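Local coordinates for uncharacterized protein lp_0118 (Lactobacillus plantarum, PDB 3K2Y) that is uncharacterised but, as a HIRAN-domain protein, probably binds nucleic acid, with zinc binding also suggested, at residues 28-38 and 50-60. Numbering follows the deposited sequence.
Sequences TLRVGMAVLLQ and ISVWTLQHAKL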
loop_
_atom_site.group_PDB
_atom_site.type_symbol
_atom_site.label_atom_id
_atom_site.label_comp_id
_atom_site.label_asym_id
_atom_site.label_seq_id
_atom_site.Cartn_x
_atom_site.Cartn_y
_atom_site.Cartn_z
ATOM N N THR A 28 7.479 21.293 5.035
ATOM C CA THR A 28 8.295 21.695 3.892
ATOM C C THR A 28 7.399 21.984 2.689
ATOM O O THR A 28 7.878 22.136 1.562
ATOM C CB THR A 28 9.310 20.593 3.503
ATOM O OG1 THR A 28 8.612 19.442 3.008
ATOM C CG2 THR A 28 10.143 20.191 4.711
ATOM N N LEU A 29 6.097 22.065 2.944
ATOM C CA LEU A 29 5.118 22.321 1.897
ATOM C C LEU A 29 4.126 23.408 2.287
ATOM O O LEU A 29 3.645 23.455 3.421
ATOM C CB LEU A 29 4.372 21.019 1.568
ATOM C CG LEU A 29 3.119 21.034 0.687
ATOM C CD1 LEU A 29 2.829 19.624 0.206
ATOM C CD2 LEU A 29 1.928 21.582 1.468
ATOM N N ARG A 30 3.822 24.278 1.331
ATOM C CA ARG A 30 2.877 25.370 1.540
ATOM C C ARG A 30 1.856 25.371 0.407
ATOM O O ARG A 30 2.167 24.967 -0.711
ATOM C CB ARG A 30 3.612 26.716 1.565
ATOM C CG ARG A 30 3.746 27.343 2.950
ATOM C CD ARG A 30 4.647 26.536 3.878
ATOM N NE ARG A 30 4.597 27.048 5.247
ATOM C CZ ARG A 30 5.321 26.575 6.257
ATOM N NH1 ARG A 30 6.161 25.572 6.058
ATOM N NH2 ARG A 30 5.198 27.099 7.469
ATOM N N VAL A 31 0.639 25.817 0.697
ATOM C CA VAL A 31 -0.409 25.870 -0.317
ATOM C C VAL A 31 0.112 26.565 -1.573
ATOM O O VAL A 31 0.900 27.507 -1.485
ATOM C CB VAL A 31 -1.642 26.638 0.202
ATOM C CG1 VAL A 31 -2.716 26.701 -0.873
ATOM C CG2 VAL A 31 -2.175 25.966 1.455
ATOM N N GLY A 32 -0.323 26.094 -2.738
ATOM C CA GLY A 32 0.113 26.690 -3.989
ATOM C C GLY A 32 1.513 26.271 -4.406
ATOM O O GLY A 32 2.087 26.833 -5.339
ATOM N N MET A 33 2.063 25.279 -3.710
ATOM C CA MET A 33 3.402 24.777 -4.008
ATOM C C MET A 33 3.266 23.540 -4.884
ATOM O O MET A 33 2.262 22.830 -4.812
ATOM C CB MET A 33 4.123 24.419 -2.704
ATOM C CG MET A 33 5.635 24.284 -2.807
ATOM S SD MET A 33 6.413 24.237 -1.164
ATOM C CE MET A 33 8.141 23.998 -1.621
ATOM N N ALA A 34 4.262 23.285 -5.720
ATOM C CA ALA A 34 4.212 22.119 -6.590
ATOM C C ALA A 34 4.736 20.878 -5.867
ATOM O O ALA A 34 5.528 20.986 -4.927
ATOM C CB ALA A 34 5.027 22.372 -7.850
ATOM N N VAL A 35 4.279 19.706 -6.304
ATOM C CA VAL A 35 4.712 18.433 -5.730
ATOM C C VAL A 35 4.997 17.453 -6.855
ATOM O O VAL A 35 4.459 17.587 -7.956
ATOM C CB VAL A 35 3.645 17.818 -4.791
ATOM C CG1 VAL A 35 3.517 18.657 -3.527
ATOM C CG2 VAL A 35 2.306 17.727 -5.504
ATOM N N LEU A 36 5.847 16.471 -6.579
ATOM C CA LEU A 36 6.214 15.476 -7.573
ATOM C C LEU A 36 5.347 14.216 -7.478
ATOM O O LEU A 36 4.900 13.835 -6.396
ATOM C CB LEU A 36 7.691 15.111 -7.407
ATOM C CG LEU A 36 8.692 16.270 -7.486
ATOM C CD1 LEU A 36 10.072 15.773 -7.110
ATOM C CD2 LEU A 36 8.706 16.867 -8.886
ATOM N N LEU A 37 5.111 13.579 -8.621
ATOM C CA LEU A 37 4.310 12.361 -8.672
ATOM C C LEU A 37 5.155 11.160 -9.076
ATOM O O LEU A 37 6.076 11.275 -9.886
ATOM C CB LEU A 37 3.148 12.526 -9.653
ATOM C CG LEU A 37 1.815 13.070 -9.134
ATOM C CD1 LEU A 37 2.027 14.352 -8.353
ATOM C CD2 LEU A 37 0.886 13.306 -10.316
ATOM N N GLN A 38 4.834 10.005 -8.502
ATOM C CA GLN A 38 5.556 8.781 -8.795
ATOM C C GLN A 38 4.607 7.611 -8.982
ATOM O O GLN A 38 3.824 7.277 -8.090
ATOM C CB GLN A 38 6.531 8.454 -7.665
ATOM C CG GLN A 38 7.443 7.277 -7.975
ATOM C CD GLN A 38 8.388 6.950 -6.833
ATOM O OE1 GLN A 38 8.002 6.309 -5.851
ATOM N NE2 GLN A 38 9.632 7.402 -6.949
ATOM N N ILE A 50 -0.127 5.733 -7.031
ATOM C CA ILE A 50 0.639 6.909 -7.406
ATOM C C ILE A 50 0.946 7.669 -6.124
ATOM O O ILE A 50 0.063 8.314 -5.551
ATOM C CB ILE A 50 -0.145 7.864 -8.326
ATOM C CG1 ILE A 50 -0.530 7.167 -9.626
ATOM C CG2 ILE A 50 0.712 9.079 -8.645
ATOM C CD1 ILE A 50 -1.450 8.010 -10.493
ATOM N N SER A 51 2.192 7.578 -5.668
ATOM C CA SER A 51 2.600 8.280 -4.462
ATOM C C SER A 51 2.919 9.736 -4.782
ATOM O O SER A 51 3.306 10.075 -5.905
ATOM C CB SER A 51 3.813 7.595 -3.814
ATOM O OG SER A 51 4.841 7.314 -4.749
ATOM N N VAL A 52 2.732 10.598 -3.790
ATOM C CA VAL A 52 2.986 12.021 -3.941
ATOM C C VAL A 52 4.216 12.399 -3.119
ATOM O O VAL A 52 4.466 11.820 -2.057
ATOM C CB VAL A 52 1.765 12.843 -3.475
ATOM C CG1 VAL A 52 1.979 14.326 -3.772
ATOM C CG2 VAL A 52 0.507 12.326 -4.172
ATOM N N TRP A 53 4.991 13.356 -3.617
ATOM C CA TRP A 53 6.201 13.776 -2.926
ATOM C C TRP A 53 6.463 15.275 -3.017
ATOM O O TRP A 53 5.934 15.963 -3.891
ATOM C CB TRP A 53 7.411 13.031 -3.490
ATOM C CG TRP A 53 7.264 11.543 -3.518
ATOM C CD1 TRP A 53 6.448 10.813 -4.334
ATOM C CD2 TRP A 53 7.970 10.598 -2.709
ATOM N NE1 TRP A 53 6.604 9.473 -4.086
ATOM C CE2 TRP A 53 7.531 9.309 -3.093
ATOM C CE3 TRP A 53 8.934 10.713 -1.696
ATOM C CZ2 TRP A 53 8.024 8.142 -2.500
ATOM C CZ3 TRP A 53 9.425 9.551 -1.104
ATOM C CH2 TRP A 53 8.968 8.281 -1.510
ATOM N N THR A 54 7.286 15.766 -2.095
ATOM C CA THR A 54 7.668 17.170 -2.048
ATOM C C THR A 54 8.817 17.369 -3.025
ATOM O O THR A 54 9.434 16.398 -3.469
ATOM C CB THR A 54 8.149 17.570 -0.637
ATOM O OG1 THR A 54 7.046 17.512 0.275
ATOM C CG2 THR A 54 8.717 18.981 -0.638
ATOM N N LEU A 55 9.102 18.619 -3.367
ATOM C CA LEU A 55 10.193 18.908 -4.290
ATOM C C LEU A 55 11.512 18.442 -3.686
ATOM O O LEU A 55 12.479 18.205 -4.406
ATOM C CB LEU A 55 10.257 20.409 -4.597
ATOM C CG LEU A 55 9.087 20.976 -5.402
ATOM C CD1 LEU A 55 9.316 22.458 -5.666
ATOM C CD2 LEU A 55 8.948 20.205 -6.717
ATOM N N GLN A 56 11.542 18.317 -2.361
ATOM C CA GLN A 56 12.737 17.866 -1.653
ATOM C C GLN A 56 12.749 16.345 -1.586
ATOM O O GLN A 56 13.678 15.743 -1.050
ATOM C CB GLN A 56 12.783 18.455 -0.236
ATOM C CG GLN A 56 13.341 19.880 -0.165
ATOM C CD GLN A 56 12.578 20.861 -1.044
ATOM O OE1 GLN A 56 11.383 21.091 -0.848
ATOM N NE2 GLN A 56 13.268 21.443 -2.021
ATOM N N HIS A 57 11.703 15.737 -2.135
ATOM C CA HIS A 57 11.576 14.289 -2.180
ATOM C C HIS A 57 11.232 13.639 -0.845
ATOM O O HIS A 57 11.887 12.695 -0.412
ATOM C CB HIS A 57 12.858 13.685 -2.749
ATOM C CG HIS A 57 13.182 14.171 -4.125
ATOM N ND1 HIS A 57 12.447 13.808 -5.233
ATOM C CD2 HIS A 57 14.134 15.026 -4.568
ATOM C CE1 HIS A 57 12.931 14.420 -6.300
ATOM N NE2 HIS A 57 13.954 15.165 -5.924
ATOM N N ALA A 58 10.193 14.159 -0.201
ATOM C CA ALA A 58 9.717 13.619 1.066
ATOM C C ALA A 58 8.304 13.134 0.777
ATOM O O ALA A 58 7.465 13.902 0.306
ATOM C CB ALA A 58 9.703 14.702 2.138
ATOM N N LYS A 59 8.042 11.861 1.051
ATOM C CA LYS A 59 6.731 11.288 0.781
ATOM C C LYS A 59 5.611 11.975 1.551
ATOM O O LYS A 59 5.766 12.319 2.721
ATOM C CB LYS A 59 6.739 9.794 1.092
ATOM C CG LYS A 59 5.547 9.047 0.530
ATOM C CD LYS A 59 5.706 7.555 0.713
ATOM C CE LYS A 59 4.668 6.793 -0.096
ATOM N NZ LYS A 59 4.858 5.321 0.011
ATOM N N LEU A 60 4.485 12.174 0.872
ATOM C CA LEU A 60 3.312 12.813 1.455
ATOM C C LEU A 60 2.147 11.841 1.542
ATOM O O LEU A 60 1.274 11.982 2.400
ATOM C CB LEU A 60 2.891 14.018 0.613
ATOM C CG LEU A 60 3.581 15.359 0.861
ATOM C CD1 LEU A 60 5.079 15.186 0.839
ATOM C CD2 LEU A 60 3.144 16.346 -0.201
#
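L36 and W53 face each other in the antiparallel beta hairpin of strands 34-39 and 50-53, two neighbours in the closed six-stranded barrel of this HIRAN domain, and they illustrate how one hairpin serves two different surfaces. Their backbones form a hydrogen-bonded pair, L36 N giving to W53 O (2.7 Å) and W53 N to L36 O; Q38 and S51 repeat this two residues on.

On the face carrying L36, Q38, S51 and W53, the indole lies with its edge toward L36 O, while K59 CA sits over one ring face, offset toward the rim. With CG of W53 anti to the carbonyl carbon (chi1 -53°), the ring runs along its own strand toward S51 and also meets Q38, whose CB lies 3.7 Å from W53 NE1. L36 reaches the type I turn T54-H57 with both branches: CD1 approaches the imidazole of H57 obliquely, and CD2 meets L55 CD2 at 4.0 Å, the two leucine side chains crossing at about a right angle.

On the other side of the hairpin, V35 sets CG2 against V52 CG1 (3.8 Å) and CG1 toward L60 CD2, a methyl that also meets L29 CD1; V85 of strand 80-87 packs on both L29 and V35. Farther along, L37 CG rests near I50 CG2.

S51 OG is hydrogen-bonded to E40 OE2 and accepts a bond from W53 NE1 at 2.9 Å, close to the plane of the indole ring (15° out of it), with an N-H...O angle of 156°.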